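Local coordinates for protein methylenetetrahydrofolate--tRNA-(uracil-5-)-methyltransferase trmFO (Thermus thermophilus, PDB 3G5S) that probably catalyses the folate- and FAD-dependent methylation of uridine 54 in tRNA to 5-methyluridine, using methylenetetrahydrofolate as the carbon donor, at residues 317-320 with 324-327; 122-127 with 146-151; 298-303 with 411-416; 399-404 with 417-422. All coordinates share one frame; numbering follows the deposited sequence.

Contact 1 (317-320 with 324-327); sequences RLLG and EFRE. With EDO (1,2-ethanediol), chain E.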
loop_
_atom_site.group_PDB
_atom_site.type_symbol
_atom_site.label_atom_id
_atom_site.label_comp_id
_atom_site.label_asym_id
_atom_site.label_seq_id
_atom_site.Cartn_x
_atom_site.Cartn_y
_atom_site.Cartn_z
ATOM N N ARG A 317 6.918 12.511 -1.365
ATOM C CA ARG A 317 7.070 13.943 -1.592
ATOM C C ARG A 317 6.229 14.788 -0.642
ATOM O O ARG A 317 6.595 15.918 -0.347
ATOM C CB ARG A 317 6.707 14.296 -3.034
ATOM C CG ARG A 317 7.673 13.761 -4.081
ATOM C CD ARG A 317 9.113 14.226 -3.845
ATOM N NE ARG A 317 9.266 15.677 -3.889
ATOM C CZ ARG A 317 9.483 16.374 -4.997
ATOM N NH1 ARG A 317 9.561 15.755 -6.168
ATOM N NH2 ARG A 317 9.613 17.694 -4.937
ATOM N N LEU A 318 5.102 14.255 -0.178
ATOM C CA LEU A 318 4.107 15.067 0.528
ATOM C C LEU A 318 3.928 14.785 2.014
ATOM O O LEU A 318 3.516 15.680 2.746
ATOM C CB LEU A 318 2.743 14.942 -0.136
ATOM C CG LEU A 318 2.633 15.452 -1.571
ATOM C CD1 LEU A 318 1.206 15.291 -2.069
ATOM C CD2 LEU A 318 3.106 16.901 -1.710
ATOM N N LEU A 319 4.176 13.544 2.442
ATOM C CA LEU A 319 3.817 13.094 3.789
ATOM C C LEU A 319 5.015 12.687 4.632
ATOM O O LEU A 319 5.979 12.108 4.131
ATOM C CB LEU A 319 2.860 11.893 3.718
ATOM C CG LEU A 319 1.561 12.078 2.932
ATOM C CD1 LEU A 319 0.764 10.780 2.890
ATOM C CD2 LEU A 319 0.716 13.198 3.520
ATOM N N GLY A 320 4.933 12.967 5.929
ATOM C CA GLY A 320 5.850 12.378 6.883
ATOM C C GLY A 320 5.376 10.999 7.319
ATOM O O GLY A 320 4.263 10.577 6.997
ATOM N N GLU A 324 1.178 13.202 8.537
ATOM C CA GLU A 324 0.926 14.631 8.412
ATOM C C GLU A 324 1.604 15.162 7.157
ATOM O O GLU A 324 2.740 14.795 6.845
ATOM C CB GLU A 324 1.470 15.350 9.650
ATOM C CG GLU A 324 1.029 16.798 9.776
ATOM C CD GLU A 324 1.486 17.455 11.076
ATOM O OE1 GLU A 324 2.380 16.920 11.774
ATOM O OE2 GLU A 324 0.943 18.528 11.403
ATOM N N PHE A 325 0.907 16.031 6.436
ATOM C CA PHE A 325 1.504 16.690 5.283
ATOM C C PHE A 325 2.682 17.544 5.726
ATOM O O PHE A 325 2.566 18.354 6.654
ATOM C CB PHE A 325 0.477 17.574 4.573
ATOM C CG PHE A 325 -0.481 16.824 3.673
ATOM C CD1 PHE A 325 -1.571 16.138 4.193
ATOM C CD2 PHE A 325 -0.312 16.841 2.299
ATOM C CE1 PHE A 325 -2.462 15.475 3.362
ATOM C CE2 PHE A 325 -1.203 16.178 1.466
ATOM C CZ PHE A 325 -2.277 15.499 1.995
ATOM N N ARG A 326 3.800 17.382 5.035
ATOM C CA ARG A 326 5.018 18.114 5.351
ATOM C C ARG A 326 4.814 19.626 5.282
ATOM O O ARG A 326 5.418 20.367 6.053
ATOM C CB ARG A 326 6.152 17.717 4.398
ATOM C CG ARG A 326 6.511 16.236 4.387
ATOM C CD ARG A 326 7.608 15.976 3.360
ATOM N NE ARG A 326 7.856 14.557 3.120
ATOM C CZ ARG A 326 8.707 13.824 3.822
ATOM N NH1 ARG A 326 9.385 14.374 4.826
ATOM N NH2 ARG A 326 8.870 12.543 3.524
ATOM N N GLU A 327 3.968 20.070 4.356
ATOM C CA GLU A 327 3.764 21.494 4.121
ATOM C C GLU A 327 2.346 21.958 4.461
ATOM O O GLU A 327 1.913 23.021 4.023
ATOM C CB GLU A 327 4.090 21.850 2.669
ATOM C CG GLU A 327 5.502 21.492 2.231
ATOM C CD GLU A 327 6.571 22.183 3.051
ATOM O OE1 GLU A 327 6.327 23.315 3.517
ATOM O OE2 GLU A 327 7.662 21.601 3.220
HETATM C C1 EDO E . 5.360 19.064 9.715
HETATM O O1 EDO E . 6.240 19.511 8.676
HETATM C C2 EDO E . 3.963 18.864 9.146
HETATM O O2 EDO E . 3.440 20.119 8.691
HETATM O O HOH W 1 3.032 18.492 2.119
#
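L319 and F325 meet at the buried heart of this contact: the two side chains run side by side, and CD2 of L319 sits over the middle of the F325 ring, 3.7 Å from its centroid and only 7° off the ring normal. This is a CH-pi contact, made by a methyl branch small enough to rest on the ring face. In both residues CG lies opposite the carbonyl carbon and beside the backbone N (chi1 -79° in F325, -56° in L319), which leaves the side chains pointing the same way, with L319 CD2 brought over the ring. A single beta bridge draws the backbones together here, with R326 N bonded to L318 O at 2.9 Å and G320 N to E324 O at 3.0 Å. L318 O also receives F325 CA at 3.4 Å and a water that links it to E327 N.

The other side is looser and faces solvent. R326 leads its extended chain back across L318, and its guanidinium lies with one face over L319 O; NH2 is 3.0 Å from L319 O, but the angle is too poor for a hydrogen bond, and the same nitrogen bonds weakly to P316 O. An ethanediol molecule, probably from the crystallisation liquor, gives its O1 proton to R326 O.

The turn thus joins helix 315-318 to the short strand 324-325, while F325 packs against strands 309-313 and 331-333 and its ring stacks on F149 of helix 139-149.

Contact 2 (122-127 with 146-151); sequences REIPPG and KRRFGD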
loop_
_atom_site.group_PDB
_atom_site.type_symbol
_atom_site.label_atom_id
_atom_site.label_comp_id
_atom_site.label_asym_id
_atom_site.label_seq_id
_atom_site.Cartn_x
_atom_site.Cartn_y
_atom_site.Cartn_z
ATOM N N ARG A 122 -15.567 19.271 -1.253
ATOM C CA ARG A 122 -15.026 19.665 -2.546
ATOM C C ARG A 122 -13.771 20.525 -2.443
ATOM O O ARG A 122 -13.118 20.797 -3.446
ATOM C CB ARG A 122 -16.094 20.402 -3.362
ATOM C CG ARG A 122 -17.332 19.563 -3.647
ATOM C CD ARG A 122 -18.428 20.375 -4.345
ATOM N NE ARG A 122 -18.023 20.809 -5.677
ATOM C CZ ARG A 122 -18.070 20.038 -6.760
ATOM N NH1 ARG A 122 -18.502 18.788 -6.668
ATOM N NH2 ARG A 122 -17.678 20.514 -7.933
ATOM N N GLU A 123 -13.454 20.977 -1.237
ATOM C CA GLU A 123 -12.256 21.768 -0.993
ATOM C C GLU A 123 -11.637 21.246 0.284
ATOM O O GLU A 123 -12.335 20.693 1.127
ATOM C CB GLU A 123 -12.602 23.251 -0.831
ATOM C CG GLU A 123 -13.331 23.864 -2.019
ATOM C CD GLU A 123 -12.426 24.117 -3.215
ATOM O OE1 GLU A 123 -11.191 24.023 -3.080
ATOM O OE2 GLU A 123 -12.952 24.425 -4.302
ATOM N N ILE A 124 -10.334 21.420 0.431
ATOM C CA ILE A 124 -9.664 20.974 1.640
ATOM C C ILE A 124 -10.186 21.772 2.830
ATOM O O ILE A 124 -10.067 22.994 2.853
ATOM C CB ILE A 124 -8.148 21.142 1.521
ATOM C CG1 ILE A 124 -7.618 20.318 0.344
ATOM C CG2 ILE A 124 -7.462 20.725 2.808
ATOM C CD1 ILE A 124 -6.203 20.694 -0.058
ATOM N N PRO A 125 -10.799 21.084 3.807
ATOM C CA PRO A 125 -11.321 21.790 4.978
ATOM C C PRO A 125 -10.215 22.488 5.765
ATOM O O PRO A 125 -9.081 22.014 5.801
ATOM C CB PRO A 125 -11.907 20.654 5.827
ATOM C CG PRO A 125 -12.218 19.582 4.860
ATOM C CD PRO A 125 -11.120 19.647 3.850
ATOM N N PRO A 126 -10.547 23.610 6.413
ATOM C CA PRO A 126 -9.585 24.241 7.317
ATOM C C PRO A 126 -9.552 23.521 8.663
ATOM O O PRO A 126 -10.425 22.709 8.972
ATOM C CB PRO A 126 -10.150 25.650 7.466
ATOM C CG PRO A 126 -11.624 25.421 7.452
ATOM C CD PRO A 126 -11.849 24.300 6.442
ATOM N N GLY A 127 -8.537 23.825 9.453
ATOM C CA GLY A 127 -8.415 23.232 10.766
ATOM C C GLY A 127 -7.890 21.812 10.699
ATOM O O GLY A 127 -7.595 21.278 9.629
ATOM N N LYS A 146 -4.607 18.646 -6.145
ATOM C CA LYS A 146 -3.662 19.024 -7.187
ATOM C C LYS A 146 -3.353 20.519 -7.143
ATOM O O LYS A 146 -2.204 20.923 -7.307
ATOM C CB LYS A 146 -4.193 18.636 -8.567
ATOM C CG LYS A 146 -4.250 17.137 -8.794
ATOM C CD LYS A 146 -4.518 16.787 -10.246
ATOM C CE LYS A 146 -5.756 17.474 -10.781
ATOM N NZ LYS A 146 -5.996 17.118 -12.208
ATOM N N ARG A 147 -4.375 21.340 -6.926
ATOM C CA ARG A 147 -4.171 22.784 -6.850
ATOM C C ARG A 147 -3.228 23.151 -5.706
ATOM O O ARG A 147 -2.335 23.985 -5.858
ATOM C CB ARG A 147 -5.502 23.517 -6.659
ATOM C CG ARG A 147 -6.328 23.695 -7.915
ATOM C CD ARG A 147 -7.372 24.791 -7.724
ATOM N NE ARG A 147 -8.221 24.554 -6.561
ATOM C CZ ARG A 147 -9.313 23.797 -6.578
ATOM N NH1 ARG A 147 -9.689 23.198 -7.699
ATOM N NH2 ARG A 147 -10.025 23.633 -5.475
ATOM N N ARG A 148 -3.436 22.524 -4.552
ATOM C CA ARG A 148 -2.702 22.882 -3.347
ATOM C C ARG A 148 -1.280 22.310 -3.346
ATOM O O ARG A 148 -0.339 22.990 -2.943
ATOM C CB ARG A 148 -3.501 22.429 -2.115
ATOM C CG ARG A 148 -2.868 22.657 -0.744
ATOM C CD ARG A 148 -3.014 24.072 -0.204
ATOM N NE ARG A 148 -4.306 24.705 -0.464
ATOM C CZ ARG A 148 -5.333 24.755 0.386
ATOM N NH1 ARG A 148 -5.263 24.182 1.580
ATOM N NH2 ARG A 148 -6.446 25.393 0.033
ATOM N N PHE A 149 -1.122 21.072 -3.816
ATOM C CA PHE A 149 0.153 20.373 -3.669
ATOM C C PHE A 149 0.912 20.099 -4.964
ATOM O O PHE A 149 2.085 19.739 -4.915
ATOM C CB PHE A 149 -0.042 19.081 -2.861
ATOM C CG PHE A 149 -0.553 19.332 -1.475
ATOM C CD1 PHE A 149 0.273 19.899 -0.520
ATOM C CD2 PHE A 149 -1.865 19.044 -1.133
ATOM C CE1 PHE A 149 -0.192 20.161 0.756
ATOM C CE2 PHE A 149 -2.337 19.304 0.139
ATOM C CZ PHE A 149 -1.496 19.864 1.086
ATOM N N GLY A 150 0.254 20.275 -6.107
ATOM C CA GLY A 150 0.901 20.094 -7.398
ATOM C C GLY A 150 0.275 18.982 -8.217
ATOM O O GLY A 150 0.040 17.883 -7.714
ATOM N N ASP A 151 0.016 19.265 -9.490
ATOM C CA ASP A 151 -0.629 18.307 -10.384
ATOM C C ASP A 151 0.113 16.981 -10.445
ATOM O O ASP A 151 -0.502 15.922 -10.573
ATOM C CB ASP A 151 -0.703 18.872 -11.806
ATOM C CG ASP A 151 -1.705 20.000 -11.944
ATOM O OD1 ASP A 151 -2.419 20.296 -10.968
ATOM O OD2 ASP A 151 -1.780 20.590 -13.042
HETATM O O HOH W 2 -12.352 21.440 -6.216
HETATM O O HOH W 3 -9.294 24.856 0.891
HETATM O O HOH W 4 -7.774 24.479 3.559
#
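I124 and R148 carry the apolar part of this contact, and E123 and R147 its charged part. The side chain of R148 can be followed outward from the helix. CB lies 3.8 Å from CD1 of I124, and CG passes the same methyl at 3.9 Å while also resting over a face of the F149 ring near its rim. Bends at chi2 (81°) and chi3 (39°) then fold the chain back, so that the guanidinium too has I124 CD1 over one face, offset toward NH1. At the tip, NH1 and NH2 each give a proton to a separate water, and both waters donate to I124 O. Isoleucine suits the place because its long branch reaches the aliphatic stem of the arginine and also CE2 of F149, at 4.1 Å.

Farther along, E123 OE1 forms a salt bridge with R147 NH2 at 2.7 Å. The oxygen arrives at the edge of the guanidinium, near its plane, although the carboxylate is turned 47° from that plane. A water between R147 NH2 and R122 O adds a second link.

The contact ties the loop between strands 114-117 and 129-131 to the C-terminal end of helix 139-149, on the surface of the FAD-binding, Rossmann-type part of the chain. I124 and F149 both reach L331 of strand 331-333, an edge strand of the parallel sheet.

Contact 3 (298-303 with 411-416); sequences NAEIVR and EKRQAM. With EDO (1,2-ethanediol), chain H.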
loop_
_atom_site.group_PDB
_atom_site.type_symbol
_atom_site.label_atom_id
_atom_site.label_comp_id
_atom_site.label_asym_id
_atom_site.label_seq_id
_atom_site.Cartn_x
_atom_site.Cartn_y
_atom_site.Cartn_z
ATOM N N ASN A 298 14.989 -17.665 -8.030
ATOM C CA ASN A 298 14.479 -17.923 -6.689
ATOM C C ASN A 298 14.059 -16.640 -5.984
ATOM O O ASN A 298 14.075 -16.549 -4.761
ATOM C CB ASN A 298 15.519 -18.682 -5.872
ATOM C CG ASN A 298 15.788 -20.056 -6.439
ATOM O OD1 ASN A 298 14.967 -20.959 -6.306
ATOM N ND2 ASN A 298 16.930 -20.214 -7.098
ATOM N N ALA A 299 13.676 -15.646 -6.770
ATOM C CA ALA A 299 13.283 -14.363 -6.215
ATOM C C ALA A 299 12.052 -14.489 -5.328
ATOM O O ALA A 299 11.130 -15.253 -5.630
ATOM C CB ALA A 299 13.026 -13.371 -7.329
ATOM N N GLU A 300 12.057 -13.729 -4.234
ATOM C CA GLU A 300 10.907 -13.612 -3.345
ATOM C C GLU A 300 10.187 -12.318 -3.703
ATOM O O GLU A 300 10.725 -11.226 -3.537
ATOM C CB GLU A 300 11.346 -13.574 -1.876
ATOM C CG GLU A 300 10.188 -13.393 -0.898
ATOM C CD GLU A 300 10.619 -13.352 0.565
ATOM O OE1 GLU A 300 11.666 -13.941 0.912
ATOM O OE2 GLU A 300 9.896 -12.737 1.379
ATOM N N ILE A 301 8.978 -12.445 -4.228
ATOM C CA ILE A 301 8.196 -11.281 -4.611
ATOM C C ILE A 301 7.450 -10.784 -3.392
ATOM O O ILE A 301 6.641 -11.515 -2.822
ATOM C CB ILE A 301 7.202 -11.620 -5.735
ATOM C CG1 ILE A 301 7.959 -12.027 -7.002
ATOM C CG2 ILE A 301 6.279 -10.441 -6.007
ATOM C CD1 ILE A 301 7.317 -13.162 -7.757
ATOM N N VAL A 302 7.730 -9.547 -2.990
ATOM C CA VAL A 302 7.095 -8.980 -1.810
ATOM C C VAL A 302 5.915 -8.068 -2.141
ATOM O O VAL A 302 5.084 -7.816 -1.276
ATOM C CB VAL A 302 8.109 -8.246 -0.903
ATOM C CG1 VAL A 302 9.123 -9.225 -0.338
ATOM C CG2 VAL A 302 8.804 -7.126 -1.656
ATOM N N ARG A 303 5.828 -7.585 -3.378
ATOM C CA ARG A 303 4.686 -6.777 -3.784
ATOM C C ARG A 303 4.426 -7.075 -5.251
ATOM O O ARG A 303 5.298 -6.857 -6.085
ATOM C CB ARG A 303 4.977 -5.286 -3.571
ATOM C CG ARG A 303 3.772 -4.380 -3.755
ATOM C CD ARG A 303 3.526 -3.958 -5.224
ATOM N NE ARG A 303 2.676 -2.775 -5.218
ATOM C CZ ARG A 303 1.352 -2.764 -5.367
ATOM N NH1 ARG A 303 0.682 -3.879 -5.641
ATOM N NH2 ARG A 303 0.699 -1.607 -5.269
ATOM N N GLU A 411 10.652 -19.674 9.484
ATOM C CA GLU A 411 11.169 -19.338 10.799
ATOM C C GLU A 411 11.521 -17.859 10.910
ATOM O O GLU A 411 11.212 -17.229 11.917
ATOM C CB GLU A 411 12.384 -20.209 11.125
ATOM C CG GLU A 411 12.029 -21.667 11.419
ATOM C CD GLU A 411 11.850 -22.534 10.174
ATOM O OE1 GLU A 411 12.176 -22.093 9.053
ATOM O OE2 GLU A 411 11.396 -23.687 10.328
ATOM N N LYS A 412 12.160 -17.299 9.885
ATOM C CA LYS A 412 12.483 -15.872 9.915
ATOM C C LYS A 412 11.223 -15.034 10.030
ATOM O O LYS A 412 11.190 -14.049 10.765
ATOM C CB LYS A 412 13.311 -15.450 8.701
ATOM C CG LYS A 412 14.749 -15.898 8.819
ATOM C CD LYS A 412 15.673 -15.239 7.819
ATOM C CE LYS A 412 17.123 -15.611 8.101
ATOM N NZ LYS A 412 18.058 -14.800 7.281
ATOM N N ARG A 413 10.179 -15.430 9.312
ATOM C CA ARG A 413 8.919 -14.701 9.366
ATOM C C ARG A 413 8.285 -14.803 10.750
ATOM O O ARG A 413 7.808 -13.805 11.293
ATOM C CB ARG A 413 7.974 -15.184 8.265
ATOM C CG ARG A 413 8.467 -14.822 6.872
ATOM C CD ARG A 413 7.769 -15.602 5.786
ATOM N NE ARG A 413 8.372 -15.285 4.500
ATOM C CZ ARG A 413 8.283 -16.050 3.421
ATOM N NH1 ARG A 413 7.599 -17.182 3.468
ATOM N NH2 ARG A 413 8.882 -15.677 2.298
ATOM N N GLN A 414 8.296 -15.993 11.336
ATOM C CA GLN A 414 7.788 -16.138 12.692
ATOM C C GLN A 414 8.564 -15.247 13.666
ATOM O O GLN A 414 7.982 -14.610 14.541
ATOM C CB GLN A 414 7.821 -17.613 13.115
ATOM C CG GLN A 414 6.843 -18.489 12.318
ATOM C CD GLN A 414 6.931 -19.966 12.659
ATOM O OE1 GLN A 414 5.923 -20.675 12.660
ATOM N NE2 GLN A 414 8.135 -20.437 12.941
ATOM N N ALA A 415 9.881 -15.194 13.506
ATOM C CA ALA A 415 10.712 -14.339 14.340
ATOM C C ALA A 415 10.377 -12.861 14.135
ATOM O O ALA A 415 10.305 -12.106 15.106
ATOM C CB ALA A 415 12.178 -14.595 14.060
HETATM N N MSE A 416 10.162 -12.460 12.885
HETATM C CA MSE A 416 9.796 -11.080 12.583
HETATM C C MSE A 416 8.443 -10.722 13.195
HETATM O O MSE A 416 8.235 -9.597 13.662
HETATM C CB MSE A 416 9.739 -10.868 11.070
HETATM C CG MSE A 416 11.077 -10.872 10.360
HETATM SE SE MSE A 416 10.794 -10.554 8.458
HETATM C CE MSE A 416 12.645 -10.360 7.883
HETATM C C1 EDO H . 12.005 -13.829 4.808
HETATM O O1 EDO H . 12.711 -13.703 3.567
HETATM C C2 EDO H . 10.957 -12.728 4.912
HETATM O O2 EDO H . 9.925 -12.965 3.947
#
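The backbone of 298-303 enters an edge strand that turns a corner at V302, where a classic beta bulge sets V302 and R303 both opposite I163, while 411-416 is regular helix; the two backbones stay well apart, and E300 and R413 reach across from opposite directions. E300 has its CG opposite the backbone N (chi1 178°) and is extended beyond it, which carries the carboxylate out toward the helix. R413 is likewise extended from CG to NE.

They form a salt bridge whose hydrogen bond, from R413 NH2 to E300 OE2 at 3.2 Å, is weak, with an angle of 153° at the hydrogen. The carboxylate lies at the edge of the guanidinium, but the two planes stand 89° apart, so this is not the flat, two-pronged pairing that these groups can form. Ethanediol, probably from the crystallisation liquor, takes up part of the bonding. Its O2 accepts a nearly straight bond from R413 NE at 2.8 Å and donates to E300 OE2 at 2.6 Å, while its O1 donates to E300 OE1 at 2.9 Å. A methionine in place of R413 would probably leave the E300 carboxylate without its charged mate from this helix turn and the diol without its NE donor.

Glutamate and arginine suit this span between two well-separated backbones because both are long and oppositely charged. K409 adds a long, weak ion pair to E300 OE1, and the chemistry is therefore that of a loose electrostatic link between the antiparallel sheet and helix 409-429, in this crystal bridged by a diol.

Contact 4 (399-404 with 417-422); sequences LVPPVE and YRRGLE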
loop_
_atom_site.group_PDB
_atom_site.type_symbol
_atom_site.label_atom_id
_atom_site.label_comp_id
_atom_site.label_asym_id
_atom_site.label_seq_id
_atom_site.Cartn_x
_atom_site.Cartn_y
_atom_site.Cartn_z
ATOM N N LEU A 399 9.293 -4.643 4.384
ATOM C CA LEU A 399 9.157 -3.333 5.021
ATOM C C LEU A 399 9.859 -3.227 6.368
ATOM O O LEU A 399 10.080 -2.126 6.856
ATOM C CB LEU A 399 7.681 -3.007 5.224
ATOM C CG LEU A 399 6.866 -2.849 3.949
ATOM C CD1 LEU A 399 5.403 -2.701 4.287
ATOM C CD2 LEU A 399 7.345 -1.678 3.101
ATOM N N VAL A 400 10.166 -4.363 6.989
ATOM C CA VAL A 400 10.785 -4.378 8.317
ATOM C C VAL A 400 12.215 -4.904 8.210
ATOM O O VAL A 400 12.584 -5.500 7.201
ATOM C CB VAL A 400 9.968 -5.222 9.326
ATOM C CG1 VAL A 400 8.549 -4.667 9.470
ATOM C CG2 VAL A 400 9.949 -6.693 8.919
ATOM N N PRO A 401 13.039 -4.682 9.245
ATOM C CA PRO A 401 14.417 -5.164 9.150
ATOM C C PRO A 401 14.464 -6.677 9.057
ATOM O O PRO A 401 13.549 -7.373 9.501
ATOM C CB PRO A 401 15.043 -4.697 10.469
ATOM C CG PRO A 401 14.204 -3.538 10.885
ATOM C CD PRO A 401 12.818 -3.904 10.474
ATOM N N PRO A 402 15.548 -7.195 8.480
ATOM C CA PRO A 402 15.735 -8.641 8.418
ATOM C C PRO A 402 15.857 -9.229 9.817
ATOM O O PRO A 402 16.156 -8.518 10.777
ATOM C CB PRO A 402 17.077 -8.791 7.687
ATOM C CG PRO A 402 17.458 -7.438 7.202
ATOM C CD PRO A 402 16.748 -6.454 8.059
ATOM N N VAL A 403 15.635 -10.531 9.927
ATOM C CA VAL A 403 16.118 -11.266 11.081
ATOM C C VAL A 403 17.340 -11.992 10.576
ATOM O O VAL A 403 17.245 -12.856 9.706
ATOM C CB VAL A 403 15.094 -12.276 11.607
ATOM C CG1 VAL A 403 15.746 -13.209 12.626
ATOM C CG2 VAL A 403 13.907 -11.538 12.213
ATOM N N GLU A 404 18.499 -11.611 11.097
ATOM C CA GLU A 404 19.739 -12.204 10.651
ATOM C C GLU A 404 19.802 -13.638 11.154
ATOM O O GLU A 404 19.308 -13.963 12.240
ATOM C CB GLU A 404 20.932 -11.388 11.141
ATOM C CG GLU A 404 20.952 -9.952 10.617
ATOM C CD GLU A 404 21.338 -9.862 9.152
ATOM O OE1 GLU A 404 22.103 -10.732 8.681
ATOM O OE2 GLU A 404 20.881 -8.917 8.473
ATOM N N TYR A 417 7.515 -11.666 13.163
ATOM C CA TYR A 417 6.203 -11.458 13.753
ATOM C C TYR A 417 6.322 -11.186 15.249
ATOM O O TYR A 417 5.784 -10.205 15.760
ATOM C CB TYR A 417 5.316 -12.671 13.479
ATOM C CG TYR A 417 3.934 -12.628 14.078
ATOM C CD1 TYR A 417 3.735 -12.892 15.426
ATOM C CD2 TYR A 417 2.823 -12.371 13.286
ATOM C CE1 TYR A 417 2.474 -12.870 15.974
ATOM C CE2 TYR A 417 1.557 -12.357 13.824
ATOM C CZ TYR A 417 1.393 -12.600 15.168
ATOM O OH TYR A 417 0.129 -12.590 15.707
ATOM N N ARG A 418 7.039 -12.050 15.957
ATOM C CA ARG A 418 7.155 -11.879 17.398
ATOM C C ARG A 418 7.870 -10.590 17.758
ATOM O O ARG A 418 7.454 -9.869 18.662
ATOM C CB ARG A 418 7.911 -13.049 18.012
ATOM C CG ARG A 418 7.132 -14.319 18.045
ATOM C CD ARG A 418 7.800 -15.319 18.961
ATOM N NE ARG A 418 7.062 -16.572 18.981
ATOM C CZ ARG A 418 6.942 -17.348 20.050
ATOM N NH1 ARG A 418 7.509 -16.988 21.196
ATOM N NH2 ARG A 418 6.255 -18.481 19.975
ATOM N N ARG A 419 8.958 -10.313 17.055
ATOM C CA ARG A 419 9.729 -9.106 17.306
ATOM C C ARG A 419 8.887 -7.861 17.040
ATOM O O ARG A 419 8.894 -6.904 17.819
ATOM C CB ARG A 419 10.973 -9.099 16.424
ATOM C CG ARG A 419 11.882 -7.899 16.623
ATOM C CD ARG A 419 12.979 -7.857 15.566
ATOM N NE ARG A 419 12.398 -7.655 14.243
ATOM C CZ ARG A 419 13.073 -7.711 13.102
ATOM N NH1 ARG A 419 14.377 -7.965 13.102
ATOM N NH2 ARG A 419 12.440 -7.508 11.957
ATOM N N GLY A 420 8.157 -7.879 15.932
ATOM C CA GLY A 420 7.377 -6.721 15.531
ATOM C C GLY A 420 6.217 -6.450 16.463
ATOM O O GLY A 420 5.939 -5.296 16.812
ATOM N N LEU A 421 5.523 -7.508 16.864
ATOM C CA LEU A 421 4.373 -7.340 17.733
ATOM C C LEU A 421 4.820 -6.800 19.085
ATOM O O LEU A 421 4.174 -5.913 19.650
ATOM C CB LEU A 421 3.615 -8.656 17.877
ATOM C CG LEU A 421 2.293 -8.598 18.641
ATOM C CD1 LEU A 421 1.349 -7.554 18.036
ATOM C CD2 LEU A 421 1.649 -9.973 18.650
ATOM N N GLU A 422 5.936 -7.316 19.594
ATOM C CA GLU A 422 6.488 -6.824 20.846
ATOM C C GLU A 422 6.884 -5.354 20.743
ATOM O O GLU A 422 6.615 -4.565 21.648
ATOM C CB GLU A 422 7.698 -7.664 21.279
ATOM C CG GLU A 422 8.368 -7.145 22.550
ATOM C CD GLU A 422 9.657 -7.872 22.910
ATOM O OE1 GLU A 422 9.907 -8.971 22.377
ATOM O OE2 GLU A 422 10.418 -7.344 23.745
#
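A single arginine of helix 409-429, R419, bonds here to the backbone of the proline-bearing loop that precedes that helix, in a surface contact between the loop and R419, near the middle of the helix. NH2 of R419 donates to P401 O at 2.7 Å. NH1 of the same residue donates to P402 O at 3.0 Å, and both bonds are nearly straight. Both oxygens lie in the guanidinium plane, at its edge, yet the donors stand above the two carbonyl planes. The side chain starts with CG opposite the backbone N (chi1 -178°) and bends only at chi3 (65°), which turns the flat end so that its two terminal nitrogens face successive carbonyls.

The pattern is a two-pronged arginine–backbone interaction, fastening a loop with no regular structure to the helix that follows it. Prolines fit this loop because they favour the extended backbone found here (psi near 160°), in which the successive carbonyls of P401 and P402 both meet the arginine. A leucine in place of R419 would probably leave those two carbonyls without these donors and V403 CG2 without the flat group it lies on.

Apolar groups frame the guanidinium. CG2 of V403 lies over one face, 3.7 Å from NH1, whereas CG2 of V400 approaches the edge at 4.0 Å from NH2 and the P401 ring touches the same nitrogen through CD at 3.9 Å. Behind this layer V400 packs on M374 of helix 374-384, and both valines touch M416, one turn earlier in helix 409-429.

Overall arrangement
The four contacts form two pairs. Contacts 1 and 2 have centres 13 Å apart and touch through ring packing, F325 CD2 lying 3.5 Å from F149 CZ; they belong to the FAD-binding part of the chain, where the side chain of E123 is about 9 Å from the FAD and that of L319 about 12 Å. In contact 1 the side chain of R317 is about 11 Å from the bound glutathione. Contacts 3 and 4, centres 11 Å apart, share helix 409-429 and meet where M416 CG lies 3.4 Å from V403 CG2. Contacts 2 and 3 sit on opposite sides of the chain's centre, their own centres 39 Å apart.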